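Local coordinates for pathogenicity island protein (Staphylococcus aureus subsp. aureus, PDB 3HL6), which is of unknown function but is encoded by a mobile pathogenicity island of Staphylococcus aureus, at residues B[23-26]-B[27-30]; B[192-195]-B[196-200]. All coordinates share one frame; numbering follows the deposited sequence.

Contact 1 (B[23-26]-B[27-30]); sequences GLLE and RSKV
Ser28 folds its hydroxyl back onto the carbonyl of Leu25, one turn earlier in helix 13-30. Ser28 OG donates to Leu25 O over 2.8 Å, tilted modestly from the carbonyl plane, at a C=O...donor angle of 134°. Ser28 OG also forms a hydrogen bond with the backbone N of Ser51.

Among the backbone bonds, Lys29 N reaches Glu26 O at 2.9 Å, from above the carbonyl plane. This bond spans three residues. Ser28 N approaches both Leu25 O and Leu24 O, but its place in the model is unsure. Both of its bonds are therefore doubtful, and the one to Leu24 O is weak as well.

Loose van der Waals contacts of carbon with oxygen add to the turn. Leu25 CD1 lies 4.3 Å from Ser28 OG, and Arg27 CB sits 3.7 Å from Leu24 O. Leu24 touches Met48 of strand 44-49 and Cys33 of strand 33-37.

The charged pair is not closed. Lys29 bends at chi3 (-72°) and chi4, which brings NZ back over the backbone to 3.5 Å from Glu26 CA. Glu26 OE1 remains 6.0 Å from Lys29 NZ. Glu26 also packs on Leu25 of the second subunit.

Through its two bonds, the buried Ser28 hydroxyl ties the last turn of the helix to itself and to Ser51. It thus joins the helix of a beta-alpha-beta unit to the loop between strands 44-49 and 52-57.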
# COMPACT_ATOMS: atom_id res chain seq x y z
N GLY B 23 -6.19 10.00 4.87
CA GLY B 23 -6.10 11.37 5.35
C GLY B 23 -7.40 12.16 5.29
O GLY B 23 -7.78 12.79 6.27
N LEU B 24 -8.08 12.12 4.15
CA LEU B 24 -9.19 13.04 3.89
C LEU B 24 -10.56 12.42 4.12
O LEU B 24 -11.59 13.05 3.85
CB LEU B 24 -9.09 13.57 2.47
CG LEU B 24 -7.91 14.53 2.33
CD1 LEU B 24 -7.57 14.77 0.86
CD2 LEU B 24 -8.22 15.83 3.06
N LEU B 25 -10.57 11.18 4.62
CA LEU B 25 -11.77 10.36 4.67
C LEU B 25 -12.90 10.98 5.50
O LEU B 25 -14.01 11.23 4.99
CB LEU B 25 -11.41 8.97 5.23
CG LEU B 25 -12.56 7.96 5.37
CD1 LEU B 25 -13.50 8.22 4.25
CD2 LEU B 25 -12.06 6.56 5.27
N GLU B 26 -12.62 11.23 6.77
CA GLU B 26 -13.49 12.03 7.64
C GLU B 26 -13.92 13.38 7.00
O GLU B 26 -15.08 13.57 6.62
CB GLU B 26 -12.82 12.22 9.01
CG GLU B 26 -12.72 10.91 9.82
CD GLU B 26 -11.43 10.07 9.54
OE1 GLU B 26 -10.73 10.31 8.48
OE2 GLU B 26 -11.12 9.16 10.39
N ARG B 27 -12.95 14.32 6.86
CA ARG B 27 -13.25 15.58 6.15
C ARG B 27 -14.18 15.43 4.93
O ARG B 27 -14.92 16.37 4.60
CB ARG B 27 -11.94 16.26 5.74
CG ARG B 27 -12.11 17.52 4.91
CD ARG B 27 -12.63 18.69 5.77
NE ARG B 27 -11.65 19.03 6.80
CZ ARG B 27 -10.81 20.07 6.72
NH1 ARG B 27 -10.85 20.88 5.67
NH2 ARG B 27 -9.95 20.30 7.70
N SER B 28 -14.16 14.27 4.27
CA SER B 28 -14.84 14.11 2.97
C SER B 28 -16.34 13.83 3.10
O SER B 28 -17.12 14.10 2.17
CB SER B 28 -14.19 12.99 2.16
OG SER B 28 -14.88 11.76 2.34
N LYS B 29 -16.74 13.30 4.26
CA LYS B 29 -18.16 13.08 4.53
C LYS B 29 -18.96 14.40 4.63
O LYS B 29 -20.13 14.46 4.23
CB LYS B 29 -18.35 12.22 5.78
CG LYS B 29 -17.79 10.82 5.65
CD LYS B 29 -18.47 9.85 6.62
CE LYS B 29 -18.03 10.10 8.05
NZ LYS B 29 -16.68 10.74 8.08
N VAL B 30 -18.33 15.45 5.14
CA VAL B 30 -18.98 16.77 5.22
C VAL B 30 -18.60 17.69 4.07
O VAL B 30 -19.34 18.62 3.72
CB VAL B 30 -18.75 17.49 6.59
CG1 VAL B 30 -19.13 16.58 7.76
CG2 VAL B 30 -17.32 18.00 6.72

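Contact 2 (B[192-195]-B[196-200]); sequences EDYK and ALERK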
# COMPACT_ATOMS: atom_id res chain seq x y z
N GLU B 192 -22.08 4.17 -34.23
CA GLU B 192 -20.96 4.73 -34.98
C GLU B 192 -19.83 5.17 -34.04
O GLU B 192 -18.65 5.00 -34.35
CB GLU B 192 -21.42 5.93 -35.81
CG GLU B 192 -22.52 5.62 -36.82
CD GLU B 192 -22.27 4.33 -37.60
OE1 GLU B 192 -21.10 3.90 -37.71
OE2 GLU B 192 -23.26 3.73 -38.09
N ASP B 193 -20.20 5.74 -32.90
CA ASP B 193 -19.21 6.15 -31.94
C ASP B 193 -18.54 4.91 -31.36
O ASP B 193 -17.34 4.90 -31.13
CB ASP B 193 -19.83 7.01 -30.84
CG ASP B 193 -20.65 8.17 -31.40
OD1 ASP B 193 -21.78 8.41 -30.90
OD2 ASP B 193 -20.17 8.82 -32.35
N TYR B 194 -19.33 3.85 -31.15
CA TYR B 194 -18.74 2.61 -30.67
C TYR B 194 -17.73 2.04 -31.66
O TYR B 194 -16.66 1.62 -31.25
CB TYR B 194 -19.77 1.53 -30.30
CG TYR B 194 -19.06 0.21 -30.19
CD1 TYR B 194 -18.30 -0.09 -29.07
CD2 TYR B 194 -19.04 -0.67 -31.25
CE1 TYR B 194 -17.59 -1.27 -28.98
CE2 TYR B 194 -18.33 -1.84 -31.18
CZ TYR B 194 -17.61 -2.14 -30.04
OH TYR B 194 -16.91 -3.31 -29.98
N LYS B 195 -18.05 1.98 -32.95
CA LYS B 195 -17.12 1.33 -33.87
C LYS B 195 -15.93 2.21 -34.24
O LYS B 195 -14.84 1.69 -34.52
CB LYS B 195 -17.82 0.81 -35.14
CG LYS B 195 -19.11 1.50 -35.49
CD LYS B 195 -19.49 1.29 -36.96
CE LYS B 195 -19.43 -0.17 -37.37
NZ LYS B 195 -19.41 -0.32 -38.88
N ALA B 196 -16.12 3.52 -34.21
CA ALA B 196 -14.98 4.44 -34.26
C ALA B 196 -13.99 4.11 -33.13
O ALA B 196 -12.79 3.99 -33.36
CB ALA B 196 -15.47 5.89 -34.17
N LEU B 197 -14.52 3.97 -31.92
CA LEU B 197 -13.72 3.56 -30.77
C LEU B 197 -13.09 2.18 -30.93
O LEU B 197 -11.96 1.95 -30.49
CB LEU B 197 -14.56 3.58 -29.50
CG LEU B 197 -13.91 3.01 -28.24
CD1 LEU B 197 -13.39 4.12 -27.37
CD2 LEU B 197 -14.90 2.14 -27.45
N GLU B 198 -13.79 1.25 -31.57
CA GLU B 198 -13.27 -0.11 -31.62
C GLU B 198 -12.14 -0.23 -32.62
O GLU B 198 -11.30 -1.12 -32.51
CB GLU B 198 -14.36 -1.15 -31.92
CG GLU B 198 -13.84 -2.23 -32.86
CD GLU B 198 -14.59 -3.56 -32.75
OE1 GLU B 198 -13.95 -4.55 -32.36
OE2 GLU B 198 -15.79 -3.64 -33.07
N ARG B 199 -12.10 0.65 -33.62
CA ARG B 199 -10.95 0.67 -34.51
C ARG B 199 -9.76 1.39 -33.86
O ARG B 199 -8.64 0.89 -33.91
CB ARG B 199 -11.30 1.24 -35.90
CG ARG B 199 -11.19 2.76 -36.06
CD ARG B 199 -11.69 3.21 -37.44
NE ARG B 199 -13.02 2.66 -37.75
CZ ARG B 199 -14.12 3.40 -37.93
NH1 ARG B 199 -14.05 4.73 -37.84
NH2 ARG B 199 -15.28 2.82 -38.19
N LYS B 200 -10.01 2.52 -33.20
CA LYS B 200 -8.95 3.23 -32.47
C LYS B 200 -8.21 2.32 -31.50
O LYS B 200 -6.97 2.30 -31.47
CB LYS B 200 -9.50 4.43 -31.74
CG LYS B 200 -9.73 5.64 -32.66
CD LYS B 200 -10.43 6.74 -31.89
CE LYS B 200 -11.30 7.65 -32.84
NZ LYS B 200 -11.64 8.91 -32.07
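The Tyr194 ring and the Glu198 carboxylate meet obliquely, one helical turn apart. Their planes stand 62° from each other. Tyr194 CG is anti to the backbone N (chi1 165°), which carries the ring along the helix towards Glu198. Glu198 OE2 lies 3.6 Å from Tyr194 CE2 and 3.3 Å from Tyr194 OH. Glu198 CB also approaches the phenol end, 3.9 Å from Tyr194 OH. At the other end of the ring, Leu197 CD2 comes obliquely to 4.4 Å from Tyr194 CD1.

Around the helix, Arg199 bends at chi3 (51°) and curls back against the backbone. Its guanidinium lays one face over Lys195 O and Ala196 CA, both offset toward its rim. Lys195 O is 3.6 Å above the plane of the Arg199 guanidinium. Arg199 N donates to that same Lys195 O at 3.1 Å. Lys195 NZ stays 5.2 Å from Arg199 NH2, so these like charges do not touch.

At the helix start, Asp193 OD1 accepts the backbone N-H of Thr190. Thr190 OG1 in turn takes a weak bond from Glu192 N.

Tyr194 packs on helices 112-121 and 171-184, and Leu197 on Leu179 and Phe183 of helix 171-184. Lys195 and Arg199 are exposed. This is the amphipathic pattern of a helix packed on the side of a helical bundle.

Contacts 1 and 2 each lie within a single helix, on opposite sides of the chain's centre. Their centres are 39 Å apart and they do not touch. Both are partly buried, with two buried residues apiece. Contact 1 belongs to helix 13-30, which connects strands 4-6 and 33-37 of the mixed sheet, and also meets the second subunit. Contact 2 belongs to helix 191-208, beside other helices, and no other chain of the assembly reaches it. The chemistry differs accordingly. In contact 1 a small buried hydroxyl bridges a weakly bonded turn and a loop. In contact 2 the helical bonding is regular, and larger side chains divide between an inner face of Tyr194 and Leu197 and an exposed charged one.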